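Local coordinates for protein LD10117p (Drosophila melanogaster, PDB 5HJQ) that acts as a GTPase-activating protein for Rab35 in synaptic vesicle protein recycling, its TBC domain also binding phosphoinositides, at residues Q115-L120 with S202-F207; W276-G281 with L307-L312; R289-Y294 with K300-V305. All blocks are in the same frame, centred on the assembly; numbering follows the deposited sequence.

Contact 1 (Q115-L120 with S202-F207)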
loop_
_atom_site.group_PDB
_atom_site.type_symbol
_atom_site.label_atom_id
_atom_site.label_comp_id
_atom_site.label_asym_id
_atom_site.label_seq_id
_atom_site.Cartn_x
_atom_site.Cartn_y
_atom_site.Cartn_z
ATOM N N GLN A 115 -2.128 -12.589 -13.680
ATOM C CA GLN A 115 -1.973 -13.918 -13.104
ATOM C C GLN A 115 -1.145 -13.917 -11.817
ATOM O O GLN A 115 -1.450 -14.658 -10.884
ATOM C CB GLN A 115 -1.333 -14.865 -14.123
ATOM C CG GLN A 115 -2.270 -15.317 -15.236
ATOM C CD GLN A 115 -1.620 -16.324 -16.165
ATOM O OE1 GLN A 115 -1.835 -17.531 -16.038
ATOM N NE2 GLN A 115 -0.822 -15.832 -17.105
ATOM N N LEU A 116 -0.095 -13.101 -11.775
ATOM C CA LEU A 116 0.827 -13.096 -10.639
ATOM C C LEU A 116 0.152 -12.667 -9.339
ATOM O O LEU A 116 0.280 -13.336 -8.314
ATOM C CB LEU A 116 2.024 -12.184 -10.923
ATOM C CG LEU A 116 3.073 -12.041 -9.816
ATOM C CD1 LEU A 116 3.547 -13.403 -9.329
ATOM C CD2 LEU A 116 4.251 -11.207 -10.304
ATOM N N TRP A 117 -0.574 -11.555 -9.387
ATOM C CA TRP A 117 -1.165 -10.984 -8.176
ATOM C C TRP A 117 -2.286 -11.819 -7.540
ATOM O O TRP A 117 -2.319 -11.948 -6.315
ATOM C CB TRP A 117 -1.674 -9.569 -8.458
ATOM C CG TRP A 117 -0.583 -8.545 -8.490
ATOM C CD1 TRP A 117 0.760 -8.775 -8.432
ATOM C CD2 TRP A 117 -0.744 -7.125 -8.569
ATOM N NE1 TRP A 117 1.447 -7.584 -8.475
ATOM C CE2 TRP A 117 0.545 -6.557 -8.559
ATOM C CE3 TRP A 117 -1.854 -6.280 -8.653
ATOM C CZ2 TRP A 117 0.756 -5.183 -8.635
ATOM C CZ3 TRP A 117 -1.643 -4.917 -8.718
ATOM C CH2 TRP A 117 -0.348 -4.380 -8.712
ATOM N N PRO A 118 -3.213 -12.380 -8.347
ATOM C CA PRO A 118 -4.232 -13.210 -7.687
ATOM C C PRO A 118 -3.648 -14.421 -6.961
ATOM O O PRO A 118 -4.225 -14.887 -5.977
ATOM C CB PRO A 118 -5.121 -13.660 -8.847
ATOM C CG PRO A 118 -4.979 -12.584 -9.852
ATOM C CD PRO A 118 -3.546 -12.148 -9.766
ATOM N N MET A 119 -2.512 -14.914 -7.438
ATOM C CA MET A 119 -1.845 -16.039 -6.799
ATOM C C MET A 119 -1.156 -15.627 -5.497
ATOM O O MET A 119 -1.290 -16.302 -4.474
ATOM C CB MET A 119 -0.825 -16.662 -7.748
ATOM C CG MET A 119 -0.055 -17.812 -7.134
ATOM S SD MET A 119 1.117 -18.568 -8.277
ATOM C CE MET A 119 2.232 -17.200 -8.589
ATOM N N LEU A 120 -0.408 -14.527 -5.548
ATOM C CA LEU A 120 0.298 -14.022 -4.369
ATOM C C LEU A 120 -0.661 -13.760 -3.211
ATOM O O LEU A 120 -0.402 -14.164 -2.080
ATOM C CB LEU A 120 1.071 -12.743 -4.701
ATOM C CG LEU A 120 2.202 -12.852 -5.726
ATOM C CD1 LEU A 120 2.846 -11.492 -5.955
ATOM C CD2 LEU A 120 3.236 -13.868 -5.271
ATOM N N SER A 202 -8.560 -0.305 -5.760
ATOM C CA SER A 202 -8.372 0.393 -7.024
ATOM C C SER A 202 -7.147 -0.116 -7.778
ATOM O O SER A 202 -7.175 -0.246 -8.998
ATOM C CB SER A 202 -8.247 1.900 -6.788
ATOM O OG SER A 202 -9.483 2.459 -6.380
ATOM N N ILE A 203 -6.072 -0.393 -7.048
ATOM C CA ILE A 203 -4.830 -0.869 -7.652
ATOM C C ILE A 203 -5.008 -2.255 -8.266
ATOM O O ILE A 203 -4.583 -2.505 -9.396
ATOM C CB ILE A 203 -3.687 -0.912 -6.619
ATOM C CG1 ILE A 203 -3.365 0.497 -6.117
ATOM C CG2 ILE A 203 -2.445 -1.541 -7.221
ATOM C CD1 ILE A 203 -2.208 0.548 -5.141
ATOM N N LEU A 204 -5.636 -3.148 -7.511
ATOM C CA LEU A 204 -5.937 -4.490 -7.984
ATOM C C LEU A 204 -6.728 -4.444 -9.286
ATOM O O LEU A 204 -6.450 -5.191 -10.221
ATOM C CB LEU A 204 -6.722 -5.257 -6.923
ATOM C CG LEU A 204 -5.985 -5.551 -5.618
ATOM C CD1 LEU A 204 -6.964 -6.038 -4.574
ATOM C CD2 LEU A 204 -4.904 -6.587 -5.863
ATOM N N LEU A 205 -7.702 -3.541 -9.338
ATOM C CA LEU A 205 -8.612 -3.424 -10.472
ATOM C C LEU A 205 -7.927 -2.965 -11.759
ATOM O O LEU A 205 -8.534 -2.982 -12.827
ATOM C CB LEU A 205 -9.749 -2.463 -10.121
ATOM C CG LEU A 205 -10.846 -3.052 -9.230
ATOM C CD1 LEU A 205 -11.877 -1.995 -8.859
ATOM C CD2 LEU A 205 -11.512 -4.235 -9.937
ATOM N N HIS A 206 -6.669 -2.552 -11.660
ATOM C CA HIS A 206 -5.926 -2.113 -12.836
ATOM C C HIS A 206 -5.368 -3.287 -13.641
ATOM O O HIS A 206 -4.862 -3.096 -14.745
ATOM C CB HIS A 206 -4.777 -1.181 -12.433
ATOM C CG HIS A 206 -5.207 0.220 -12.127
ATOM N ND1 HIS A 206 -5.899 0.555 -10.983
ATOM C CD2 HIS A 206 -5.043 1.372 -12.819
ATOM C CE1 HIS A 206 -6.143 1.853 -10.983
ATOM N NE2 HIS A 206 -5.634 2.373 -12.086
ATOM N N PHE A 207 -5.458 -4.496 -13.094
ATOM C CA PHE A 207 -4.796 -5.643 -13.708
ATOM C C PHE A 207 -5.641 -6.914 -13.724
ATOM O O PHE A 207 -5.280 -7.889 -14.381
ATOM C CB PHE A 207 -3.478 -5.924 -12.988
ATOM C CG PHE A 207 -2.549 -4.749 -12.957
ATOM C CD1 PHE A 207 -1.794 -4.417 -14.068
ATOM C CD2 PHE A 207 -2.430 -3.976 -11.815
ATOM C CE1 PHE A 207 -0.940 -3.330 -14.042
ATOM C CE2 PHE A 207 -1.580 -2.887 -11.781
ATOM C CZ PHE A 207 -0.830 -2.566 -12.893
#
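The six-membered ring of Trp117 meets the ring of Phe207 obliquely, with ring centres 4.9 Å apart and planes inclined at 74°. The closest approach is tight: Trp117 CZ3 lies 3.3 Å from Phe207 CD2, and the neighbouring atom Trp117 CH2 sits 3.6 Å from Phe207 CE2, so one side of the phenyl ring runs along the outer end of the indole. With CG anti to the carbonyl carbon (chi1 -78°), Trp117 extends its indole from helix 113-122 toward residues 203-207. There Ile203 adds its branch methyl, CG2 standing 3.8 Å from Trp117 CZ3, while Leu204 brings CD2 to 4.1 Å from Trp117 CE3. The contact belongs to the all-helical TBC domain, where it joins two helices about eighty residues apart in sequence; helix 284-297 packs against both through Met291 and Phe295, the latter edge-to-face with Trp117. At the other end of the indole, NE1 is hydrogen-bonded to Asp292, so the buried ring has a polar tie as well as apolar neighbours. Were Trp117 replaced by an alanine, Phe207, Ile203 and Leu204 would probably face a gap, and Asp292 would be left without its indole N-H. The Phe207 ring also has His206 CB over one face, 3.6 Å above its plane and offset toward the rim.

Contact 2 (W276-G281 with L307-L312)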
loop_
_atom_site.group_PDB
_atom_site.type_symbol
_atom_site.label_atom_id
_atom_site.label_comp_id
_atom_site.label_asym_id
_atom_site.label_seq_id
_atom_site.Cartn_x
_atom_site.Cartn_y
_atom_site.Cartn_z
ATOM N N TRP A 276 0.105 7.525 3.430
ATOM C CA TRP A 276 -0.339 8.384 2.338
ATOM C C TRP A 276 0.821 8.948 1.529
ATOM O O TRP A 276 0.623 9.424 0.412
ATOM C CB TRP A 276 -1.217 9.521 2.866
ATOM C CG TRP A 276 -2.437 9.028 3.582
ATOM C CD1 TRP A 276 -2.865 9.402 4.820
ATOM C CD2 TRP A 276 -3.371 8.045 3.115
ATOM N NE1 TRP A 276 -4.014 8.724 5.149
ATOM C CE2 TRP A 276 -4.343 7.883 4.118
ATOM C CE3 TRP A 276 -3.483 7.293 1.942
ATOM C CZ2 TRP A 276 -5.410 7.000 3.986
ATOM C CZ3 TRP A 276 -4.537 6.417 1.814
ATOM C CH2 TRP A 276 -5.486 6.275 2.830
ATOM N N TRP A 277 2.026 8.901 2.089
ATOM C CA TRP A 277 3.218 9.225 1.316
ATOM C C TRP A 277 3.331 8.230 0.171
ATOM O O TRP A 277 3.637 8.592 -0.965
ATOM C CB TRP A 277 4.478 9.170 2.176
ATOM C CG TRP A 277 4.424 9.989 3.422
ATOM C CD1 TRP A 277 3.690 11.119 3.638
ATOM C CD2 TRP A 277 5.142 9.739 4.635
ATOM N NE1 TRP A 277 3.909 11.590 4.910
ATOM C CE2 TRP A 277 4.793 10.755 5.545
ATOM C CE3 TRP A 277 6.042 8.748 5.041
ATOM C CZ2 TRP A 277 5.314 10.813 6.835
ATOM C CZ3 TRP A 277 6.557 8.805 6.323
ATOM C CH2 TRP A 277 6.193 9.831 7.204
ATOM N N ILE A 278 3.076 6.968 0.496
ATOM C CA ILE A 278 3.165 5.882 -0.465
ATOM C C ILE A 278 1.942 5.850 -1.376
ATOM O O ILE A 278 2.067 5.997 -2.589
ATOM C CB ILE A 278 3.312 4.520 0.246
ATOM C CG1 ILE A 278 4.612 4.480 1.054
ATOM C CG2 ILE A 278 3.266 3.378 -0.760
ATOM C CD1 ILE A 278 4.737 3.281 1.966
ATOM N N LEU A 279 0.763 5.680 -0.784
ATOM C CA LEU A 279 -0.467 5.475 -1.547
ATOM C C LEU A 279 -0.986 6.719 -2.264
ATOM O O LEU A 279 -1.702 6.607 -3.258
ATOM C CB LEU A 279 -1.569 4.932 -0.632
ATOM C CG LEU A 279 -1.359 3.527 -0.066
ATOM C CD1 LEU A 279 -2.509 3.133 0.852
ATOM C CD2 LEU A 279 -1.194 2.509 -1.196
ATOM N N ALA A 280 -0.636 7.900 -1.766
ATOM C CA ALA A 280 -1.162 9.138 -2.337
ATOM C C ALA A 280 -0.065 10.106 -2.770
ATOM O O ALA A 280 -0.339 11.261 -3.096
ATOM C CB ALA A 280 -2.094 9.817 -1.341
ATOM N N GLY A 281 1.177 9.635 -2.774
ATOM C CA GLY A 281 2.297 10.471 -3.163
ATOM C C GLY A 281 3.092 9.883 -4.311
ATOM O O GLY A 281 3.163 10.473 -5.388
ATOM N N LEU A 307 10.722 4.496 5.340
ATOM C CA LEU A 307 12.063 4.876 5.774
ATOM C C LEU A 307 12.856 5.517 4.640
ATOM O O LEU A 307 13.489 6.560 4.821
ATOM C CB LEU A 307 12.819 3.659 6.310
ATOM C CG LEU A 307 12.190 2.916 7.488
ATOM C CD1 LEU A 307 13.060 1.739 7.897
ATOM C CD2 LEU A 307 11.970 3.867 8.667
ATOM N N VAL A 308 12.810 4.877 3.472
ATOM C CA VAL A 308 13.535 5.335 2.290
ATOM C C VAL A 308 13.107 6.735 1.884
ATOM O O VAL A 308 13.945 7.599 1.624
ATOM C CB VAL A 308 13.326 4.376 1.095
ATOM C CG1 VAL A 308 13.969 4.936 -0.163
ATOM C CG2 VAL A 308 13.898 3.022 1.414
ATOM N N ILE A 309 11.797 6.952 1.828
ATOM C CA ILE A 309 11.248 8.262 1.503
ATOM C C ILE A 309 11.771 9.328 2.466
ATOM O O ILE A 309 12.164 10.418 2.045
ATOM C CB ILE A 309 9.707 8.253 1.541
ATOM C CG1 ILE A 309 9.148 7.379 0.414
ATOM C CG2 ILE A 309 9.157 9.669 1.442
ATOM C CD1 ILE A 309 7.637 7.377 0.342
ATOM N N LEU A 310 11.789 8.997 3.755
ATOM C CA LEU A 310 12.261 9.920 4.783
ATOM C C LEU A 310 13.739 10.270 4.610
ATOM O O LEU A 310 14.131 11.425 4.774
ATOM C CB LEU A 310 12.021 9.335 6.177
ATOM C CG LEU A 310 10.573 9.411 6.661
ATOM C CD1 LEU A 310 10.375 8.569 7.906
ATOM C CD2 LEU A 310 10.187 10.855 6.927
ATOM N N ASN A 311 14.556 9.271 4.284
ATOM C CA ASN A 311 15.966 9.513 3.991
ATOM C C ASN A 311 16.143 10.353 2.734
ATOM O O ASN A 311 16.923 11.305 2.723
ATOM C CB ASN A 311 16.726 8.194 3.840
ATOM C CG ASN A 311 16.732 7.379 5.111
ATOM O OD1 ASN A 311 16.408 7.887 6.181
ATOM N ND2 ASN A 311 17.113 6.113 5.005
ATOM N N LEU A 312 15.420 9.995 1.676
ATOM C CA LEU A 312 15.487 10.735 0.420
ATOM C C LEU A 312 15.021 12.180 0.590
ATOM O O LEU A 312 15.548 13.085 -0.055
ATOM C CB LEU A 312 14.648 10.044 -0.658
ATOM C CG LEU A 312 15.176 8.727 -1.233
ATOM C CD1 LEU A 312 14.146 8.105 -2.165
ATOM C CD2 LEU A 312 16.490 8.954 -1.967
#
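Trp277 overlaps Leu310 with the far end of its indole, where CZ3 lies 4.1 Å from Leu310 CG. The leucine presents its whole fork to the six-membered ring: CD1 also approaches CZ3, while CD2 comes within 4.1 Å of Trp277 CH2. The two side chains meet at a slant, and the branch meets two adjacent ring carbons, CZ3 and CH2. At its root the same tryptophan has a second neighbour, for Ile309 CD1 stands 4.1 Å from Trp277 CB. Ile309 places CG1 anti to its carbonyl carbon (chi1 -67°) and continues nearly straight through chi2 (-177°), which carries the terminal methyl across to the opposing helix. That methyl also reaches Ile278, with 4.2 Å between Ile309 CD1 and Ile278 CG1, and thus serves two successive residues. In the helical TBC domain this packing sets the short helix 274-279 against the middle of helix 300-317, the long helix whose first turns carry phosphoinositide-binding residues. Helix 332-341 touches both segments, Cys340 meeting Trp277 and Ile309 alike, and Ala247 of helix 233-250 lies against Leu310. Every touching residue is buried, and all the side-chain contacts are between carbon atoms at 4.1 Å or slightly more. Such chemistry implies cohesion through van der Waals packing and exclusion of water, without the directional demands of polar bonds.

Contact 3 (R289-Y294 with K300-V305). With I3P (D-myo-inositol-1,4,5-triphosphate), chain B.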
loop_
_atom_site.group_PDB
_atom_site.type_symbol
_atom_site.label_atom_id
_atom_site.label_comp_id
_atom_site.label_asym_id
_atom_site.label_seq_id
_atom_site.Cartn_x
_atom_site.Cartn_y
_atom_site.Cartn_z
ATOM N N ARG A 289 5.288 -1.700 -8.481
ATOM C CA ARG A 289 6.421 -2.516 -8.064
ATOM C C ARG A 289 6.367 -2.800 -6.563
ATOM O O ARG A 289 6.705 -3.899 -6.120
ATOM C CB ARG A 289 7.740 -1.832 -8.423
ATOM C CG ARG A 289 8.009 -1.745 -9.913
ATOM C CD ARG A 289 8.284 -3.117 -10.506
ATOM N NE ARG A 289 9.498 -3.727 -9.972
ATOM C CZ ARG A 289 9.508 -4.772 -9.150
ATOM N NH1 ARG A 289 8.368 -5.329 -8.770
ATOM N NH2 ARG A 289 10.658 -5.267 -8.713
ATOM N N ILE A 290 5.936 -1.809 -5.787
ATOM C CA ILE A 290 5.777 -1.980 -4.346
ATOM C C ILE A 290 4.702 -3.020 -4.038
ATOM O O ILE A 290 4.886 -3.881 -3.177
ATOM C CB ILE A 290 5.417 -0.649 -3.650
ATOM C CG1 ILE A 290 6.590 0.328 -3.720
ATOM C CG2 ILE A 290 5.034 -0.883 -2.198
ATOM C CD1 ILE A 290 6.302 1.671 -3.086
ATOM N N MET A 291 3.582 -2.941 -4.748
ATOM C CA MET A 291 2.504 -3.912 -4.576
ATOM C C MET A 291 2.952 -5.337 -4.886
ATOM O O MET A 291 2.509 -6.281 -4.226
ATOM C CB MET A 291 1.307 -3.541 -5.451
ATOM C CG MET A 291 0.510 -2.343 -4.933
ATOM S SD MET A 291 -0.018 -2.511 -3.212
ATOM C CE MET A 291 1.024 -1.289 -2.426
ATOM N N ASP A 292 3.825 -5.484 -5.881
ATOM C CA ASP A 292 4.386 -6.789 -6.242
ATOM C C ASP A 292 4.971 -7.516 -5.038
ATOM O O ASP A 292 4.671 -8.686 -4.798
ATOM C CB ASP A 292 5.470 -6.642 -7.315
ATOM C CG ASP A 292 4.904 -6.307 -8.682
ATOM O OD1 ASP A 292 3.713 -6.598 -8.926
ATOM O OD2 ASP A 292 5.657 -5.756 -9.515
ATOM N N CYS A 293 5.813 -6.817 -4.285
ATOM C CA CYS A 293 6.455 -7.401 -3.115
ATOM C C CYS A 293 5.508 -7.439 -1.920
ATOM O O CYS A 293 5.507 -8.399 -1.147
ATOM C CB CYS A 293 7.721 -6.620 -2.764
ATOM S SG CYS A 293 8.936 -6.557 -4.109
ATOM N N TYR A 294 4.698 -6.393 -1.791
ATOM C CA TYR A 294 3.750 -6.255 -0.688
ATOM C C TYR A 294 2.758 -7.413 -0.615
ATOM O O TYR A 294 2.485 -7.932 0.469
ATOM C CB TYR A 294 2.999 -4.927 -0.819
ATOM C CG TYR A 294 1.770 -4.783 0.056
ATOM C CD1 TYR A 294 1.885 -4.488 1.409
ATOM C CD2 TYR A 294 0.493 -4.920 -0.479
ATOM C CE1 TYR A 294 0.770 -4.349 2.208
ATOM C CE2 TYR A 294 -0.633 -4.784 0.315
ATOM C CZ TYR A 294 -0.482 -4.489 1.662
ATOM O OH TYR A 294 -1.581 -4.346 2.477
ATOM N N LYS A 300 5.353 -4.936 5.988
ATOM C CA LYS A 300 6.725 -4.556 6.307
ATOM C C LYS A 300 7.397 -3.866 5.127
ATOM O O LYS A 300 8.207 -2.952 5.311
ATOM C CB LYS A 300 7.540 -5.773 6.734
ATOM C CG LYS A 300 8.931 -5.419 7.232
ATOM C CD LYS A 300 9.603 -6.606 7.888
ATOM C CE LYS A 300 11.103 -6.565 7.675
ATOM N NZ LYS A 300 11.794 -7.726 8.302
ATOM N N VAL A 301 7.047 -4.307 3.920
ATOM C CA VAL A 301 7.516 -3.677 2.694
ATOM C C VAL A 301 7.166 -2.196 2.710
ATOM O O VAL A 301 7.973 -1.353 2.323
ATOM C CB VAL A 301 6.902 -4.351 1.435
ATOM C CG1 VAL A 301 7.131 -3.499 0.193
ATOM C CG2 VAL A 301 7.479 -5.746 1.243
ATOM N N LEU A 302 5.958 -1.889 3.170
ATOM C CA LEU A 302 5.506 -0.508 3.273
ATOM C C LEU A 302 6.299 0.253 4.332
ATOM O O LEU A 302 6.582 1.437 4.159
ATOM C CB LEU A 302 4.011 -0.455 3.591
ATOM C CG LEU A 302 3.108 -1.113 2.543
ATOM C CD1 LEU A 302 1.638 -0.816 2.818
ATOM C CD2 LEU A 302 3.491 -0.673 1.136
ATOM N N TYR A 303 6.643 -0.427 5.426
ATOM C CA TYR A 303 7.482 0.168 6.469
ATOM C C TYR A 303 8.808 0.609 5.869
ATOM O O TYR A 303 9.255 1.734 6.087
ATOM C CB TYR A 303 7.754 -0.812 7.618
ATOM C CG TYR A 303 6.567 -1.189 8.483
ATOM C CD1 TYR A 303 5.306 -0.656 8.256
ATOM C CD2 TYR A 303 6.719 -2.079 9.542
ATOM C CE1 TYR A 303 4.228 -1.005 9.054
ATOM C CE2 TYR A 303 5.651 -2.431 10.346
ATOM C CZ TYR A 303 4.408 -1.892 10.099
ATOM O OH TYR A 303 3.351 -2.245 10.907
ATOM N N ARG A 304 9.423 -0.294 5.109
ATOM C CA ARG A 304 10.718 -0.046 4.486
ATOM C C ARG A 304 10.699 1.182 3.584
ATOM O O ARG A 304 11.571 2.042 3.678
ATOM C CB ARG A 304 11.163 -1.264 3.674
ATOM C CG ARG A 304 11.352 -2.544 4.467
ATOM C CD ARG A 304 11.655 -3.716 3.528
ATOM N NE ARG A 304 12.104 -4.901 4.249
ATOM C CZ ARG A 304 13.347 -5.080 4.681
ATOM N NH1 ARG A 304 14.266 -4.149 4.466
ATOM N NH2 ARG A 304 13.669 -6.188 5.333
ATOM N N VAL A 305 9.702 1.252 2.708
ATOM C CA VAL A 305 9.592 2.338 1.738
ATOM C C VAL A 305 9.391 3.677 2.447
ATOM O O VAL A 305 9.851 4.721 1.980
ATOM C CB VAL A 305 8.434 2.076 0.747
ATOM C CG1 VAL A 305 8.304 3.214 -0.251
ATOM C CG2 VAL A 305 8.657 0.759 0.019
HETATM C C1 I3P B . 16.214 -9.544 8.359
HETATM C C2 I3P B . 16.482 -10.873 9.045
HETATM C C3 I3P B . 15.195 -11.598 9.440
HETATM C C4 I3P B . 13.958 -11.361 8.573
HETATM C C5 I3P B . 14.023 -10.333 7.447
HETATM C C6 I3P B . 15.428 -9.813 7.114
HETATM O O1 I3P B . 17.426 -8.867 7.979
HETATM O O2 I3P B . 17.202 -11.691 8.170
HETATM O O3 I3P B . 15.456 -12.999 9.453
HETATM O O4 I3P B . 12.889 -10.974 9.459
HETATM O O5 I3P B . 13.471 -10.909 6.288
HETATM O O6 I3P B . 15.332 -8.603 6.369
HETATM P P1 I3P B . 18.781 -9.017 8.831
HETATM O O11 I3P B . 19.358 -10.373 8.627
HETATM O O12 I3P B . 19.776 -7.990 8.340
HETATM O O13 I3P B . 18.509 -8.771 10.327
HETATM P P4 I3P B . 11.670 -12.000 9.660
HETATM O O41 I3P B . 11.975 -13.287 8.932
HETATM O O42 I3P B . 10.394 -11.376 9.091
HETATM O O43 I3P B . 11.477 -12.284 11.168
HETATM P P5 I3P B . 12.836 -9.980 5.187
HETATM O O51 I3P B . 12.019 -10.800 4.258
HETATM O O52 I3P B . 11.950 -8.952 5.842
HETATM O O53 I3P B . 13.917 -9.282 4.404
#
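Ile290 divides at CB, and its CG2, anti to the backbone N, lies 3.7 Å from Leu302 CD2 and 4.1 Å from Val301 CG1 on helix 300-317. The other branch, CG1, is anti to the carbonyl carbon (chi1 -67°) and continues straight to CD1; Ile290 CD1 meets Val305 tip to tip, 3.8 Å from Val305 CG1. One isoleucine therefore touches three residues along the facing helix. Nearer the turn between the helices, Val301 lays CG2 4.1 Å from Cys293 CB. Tyr294 places its ring obliquely against Leu302, with CE1 3.7 Å from Leu302 CD1, while its hydroxyl is hydrogen-bonded to the carbonyl of Phe228.

These helices form a helical hairpin, with the two short segments running roughly antiparallel at 140° and their axes approaching to 9.5 Å. From the second helix, Lys300 and Arg304 reach the inositol trisphosphate, one helical turn apart. Arg304 extends from CG to NE, and its NH2 donates a hydrogen bond of 3.3 Å to I3P O52 at 162°, with the inositol oxygen O6 at the guanidinium edge; NH1 is held by the carbonyls of Ala354 and Ile357. Lys300 NZ is also hydrogen-bonded to O52, although the placement of that amine is less certain. Lys98, Arg102 and Arg358 bring further positive charge to the ligand. On the first helix, Arg289 and Asp292 form a salt bridge. The chemistry is thus divided: an apolar interface joins the two helices, while Lys300 and Arg304 of the second helix turn their positive charge to one phosphate of the ligand, a complementarity that probably favours its binding.

All three contacts are buried, yet their settings differ. Contacts 1 and 2 lie on opposite sides of the chain's centre, 22 Å apart between centres, and do not touch; contact 3 sits between them and touches both. It shares helix 300-317 with contact 2, inside whose loop it is nested along the chain, and Ile278 packs on both Leu302 and Val305. Toward contact 1 the link is partly polar, through Trp117 and Asp292, with Met291 packed beside them. Contact 1 gathers a phenyl ring and two aliphatic side chains round one indole, contact 2 packs aliphatic groups on an indole, and contact 3 adds to its apolar core Lys300 and Arg304, which bind the phosphoinositide headgroup.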